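MREC protein (PDB 2J5U) takes part in forming and maintaining the rod cell shape of Listeria monocytogenes, and assembles from dimers into a larger oligomer. Local coordinates at the interface of chains A and B. Residues are numbered along the deposited sequence; one frame, centred on the assembly and turned at random. Chains: chain A/B, MREC protein.

The interface of chains A and B. Residues chain A 138, 144, 146; chain B 47, 50, 217-218.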
ATOM      1  N   LYS A 138      18.469 -62.930  12.357  1.00 55.10           N
ATOM      2  CA  LYS A 138      18.714 -61.612  12.903  1.00 57.47           C
ATOM      3  C   LYS A 138      18.819 -61.700  14.431  1.00 58.53           C
ATOM      4  O   LYS A 138      18.048 -62.422  15.080  1.00 58.90           O
ATOM      5  CB  LYS A 138      17.567 -60.674  12.523  1.00 58.93           C
ATOM      6  CG  LYS A 138      17.807 -59.231  12.911  1.00 62.75           C
ATOM      7  CD  LYS A 138      16.652 -58.355  12.491  1.00 65.00           C
ATOM      8  CE  LYS A 138      15.395 -58.744  13.231  1.00 67.62           C
ATOM      9  NZ  LYS A 138      14.258 -57.880  12.842  1.00 70.91           N
ATOM     10  N   ASN A 144      20.202 -54.154  15.474  1.00 68.91           N
ATOM     11  CA  ASN A 144      20.144 -55.497  14.913  1.00 64.63           C
ATOM     12  C   ASN A 144      21.380 -55.900  14.116  1.00 62.88           C
ATOM     13  O   ASN A 144      22.090 -55.056  13.567  1.00 62.80           O
ATOM     14  CB  ASN A 144      18.912 -55.600  14.024  1.00 62.71           C
ATOM     15  CG  ASN A 144      17.640 -55.422  14.799  1.00 60.92           C
ATOM     16  OD1 ASN A 144      16.577 -55.195  14.232  1.00 58.92           O
ATOM     17  ND2 ASN A 144      17.740 -55.537  16.117  1.00 60.65           N
ATOM     18  N   PHE A 146      22.818 -59.243  11.391  1.00 55.43           N
ATOM     19  CA  PHE A 146      22.367 -60.359  10.575  1.00 54.23           C
ATOM     20  C   PHE A 146      23.429 -61.424  10.391  1.00 53.71           C
ATOM     21  O   PHE A 146      24.620 -61.145  10.425  1.00 54.12           O
ATOM     22  CB  PHE A 146      21.899 -59.846   9.219  1.00 51.92           C
ATOM     23  CG  PHE A 146      20.783 -58.859   9.317  1.00 54.26           C
ATOM     24  CD1 PHE A 146      21.036 -57.529   9.650  1.00 54.44           C
ATOM     25  CD2 PHE A 146      19.460 -59.265   9.144  1.00 53.68           C
ATOM     26  CE1 PHE A 146      19.982 -56.621   9.813  1.00 53.31           C
ATOM     27  CE2 PHE A 146      18.402 -58.359   9.306  1.00 51.87           C
ATOM     28  CZ  PHE A 146      18.666 -57.041   9.641  1.00 51.31           C
TER
ATOM     29  N   ASP B  47      10.302 -56.612  17.702  1.00 69.78           N
ATOM     30  CA  ASP B  47      10.192 -56.441  16.257  1.00 69.41           C
ATOM     31  C   ASP B  47       9.098 -55.466  15.852  1.00 69.24           C
ATOM     32  O   ASP B  47       9.297 -54.649  14.954  1.00 69.52           O
ATOM     33  CB  ASP B  47       9.951 -57.786  15.560  1.00 70.58           C
ATOM     34  CG  ASP B  47      11.248 -58.459  15.097  1.00 73.29           C
ATOM     35  OD1 ASP B  47      11.162 -59.532  14.458  1.00 76.05           O
ATOM     36  OD2 ASP B  47      12.348 -57.926  15.363  1.00 72.79           O
ATOM     37  N   LYS B  50      10.163 -51.688  16.618  1.00 73.11           N
ATOM     38  CA  LYS B  50      11.024 -51.112  15.596  1.00 71.65           C
ATOM     39  C   LYS B  50      10.301 -50.883  14.275  1.00 70.82           C
ATOM     40  O   LYS B  50      10.476 -49.842  13.643  1.00 70.47           O
ATOM     41  CB  LYS B  50      12.263 -51.984  15.367  1.00 70.94           C
ATOM     42  CG  LYS B  50      13.143 -51.473  14.237  1.00 71.34           C
ATOM     43  CD  LYS B  50      14.486 -52.180  14.162  1.00 73.31           C
ATOM     44  CE  LYS B  50      15.184 -51.880  12.834  1.00 73.47           C
ATOM     45  NZ  LYS B  50      15.237 -50.417  12.525  1.00 71.54           N
ATOM     46  N   TYR B 217      22.672 -50.888   6.483  1.00 58.23           N
ATOM     47  CA  TYR B 217      22.982 -52.202   7.021  1.00 58.61           C
ATOM     48  C   TYR B 217      21.709 -52.958   7.360  1.00 59.26           C
ATOM     49  O   TYR B 217      21.626 -54.161   7.157  1.00 58.56           O
ATOM     50  CB  TYR B 217      23.838 -52.097   8.275  1.00 58.92           C
ATOM     51  CG  TYR B 217      24.076 -53.440   8.915  1.00 59.76           C
ATOM     52  CD1 TYR B 217      23.381 -53.827  10.062  1.00 59.28           C
ATOM     53  CD2 TYR B 217      24.970 -54.346   8.350  1.00 59.52           C
ATOM     54  CE1 TYR B 217      23.572 -55.088  10.631  1.00 60.57           C
ATOM     55  CE2 TYR B 217      25.167 -55.599   8.900  1.00 59.67           C
ATOM     56  CZ  TYR B 217      24.469 -55.972  10.039  1.00 61.05           C
ATOM     57  OH  TYR B 217      24.664 -57.232  10.562  1.00 60.40           O
ATOM     58  N   ASP B 218      20.715 -52.240   7.866  1.00 59.77           N
ATOM     59  CA  ASP B 218      19.447 -52.843   8.250  1.00 59.38           C
ATOM     60  C   ASP B 218      18.300 -52.214   7.468  1.00 59.27           C
ATOM     61  O   ASP B 218      17.737 -51.203   7.884  1.00 58.62           O
ATOM     62  CB  ASP B 218      19.241 -52.654   9.757  1.00 60.23           C
ATOM     63  CG  ASP B 218      17.916 -53.202  10.258  1.00 63.93           C
ATOM     64  OD1 ASP B 218      17.729 -53.195  11.496  1.00 67.63           O
ATOM     65  OD2 ASP B 218      17.063 -53.627   9.444  1.00 63.59           O
TER
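A:Asn144, B:Asp218 and A:Phe146 bury the most surface in this part of the A-B interface, probably that of the MreC dimer. The barrel core of chain A meets a loop of chain B and its helix 39-60, part of the predicted coiled coil. The side chain of A:Asn144 lies across B:Asp218, amide and carboxylate planes 35° apart. A:Asn144 OD1 is modelled 3.6 Å from B:Asp218 OD1; the oxygens are not a bonded pair, and the amide may be flipped. B:Lys50 CD packs 3.7 Å from A:Asn144 OD1. The B:Lys50 chain is extended until a bend at chi4 (50°). There B:Lys50 NZ makes a long salt bridge of 3.9 Å to B:Asp218 OD1 within chain B, which may offset carboxylate charge.

A:Phe146 meets B:Tyr217 and B:Asp218 at its rim. B:Asp218 CG lies in plane at the ring edge, 4.0 Å from A:Phe146 CZ, and the two side chains cross at about a right angle. The two aromatic rings pack edge to face, with planes 65° apart. The phenol OH of B:Tyr217 accepts a fairly straight 2.9 Å hydrogen bond from A:Phe146 N, at the start of strand 145-153. The A:Asn144 carbonyl O sits at the tyrosine ring edge, 3.3 Å from B:Tyr217 CE1.

A:Lys138 lays its CG over one face of the A:Phe146 ring, toward the rim. Tip to tip, A:Lys138 NZ makes a salt bridge and hydrogen bond of 3.2 Å to B:Asp47 OD2, tilted well out of the carboxylate plane.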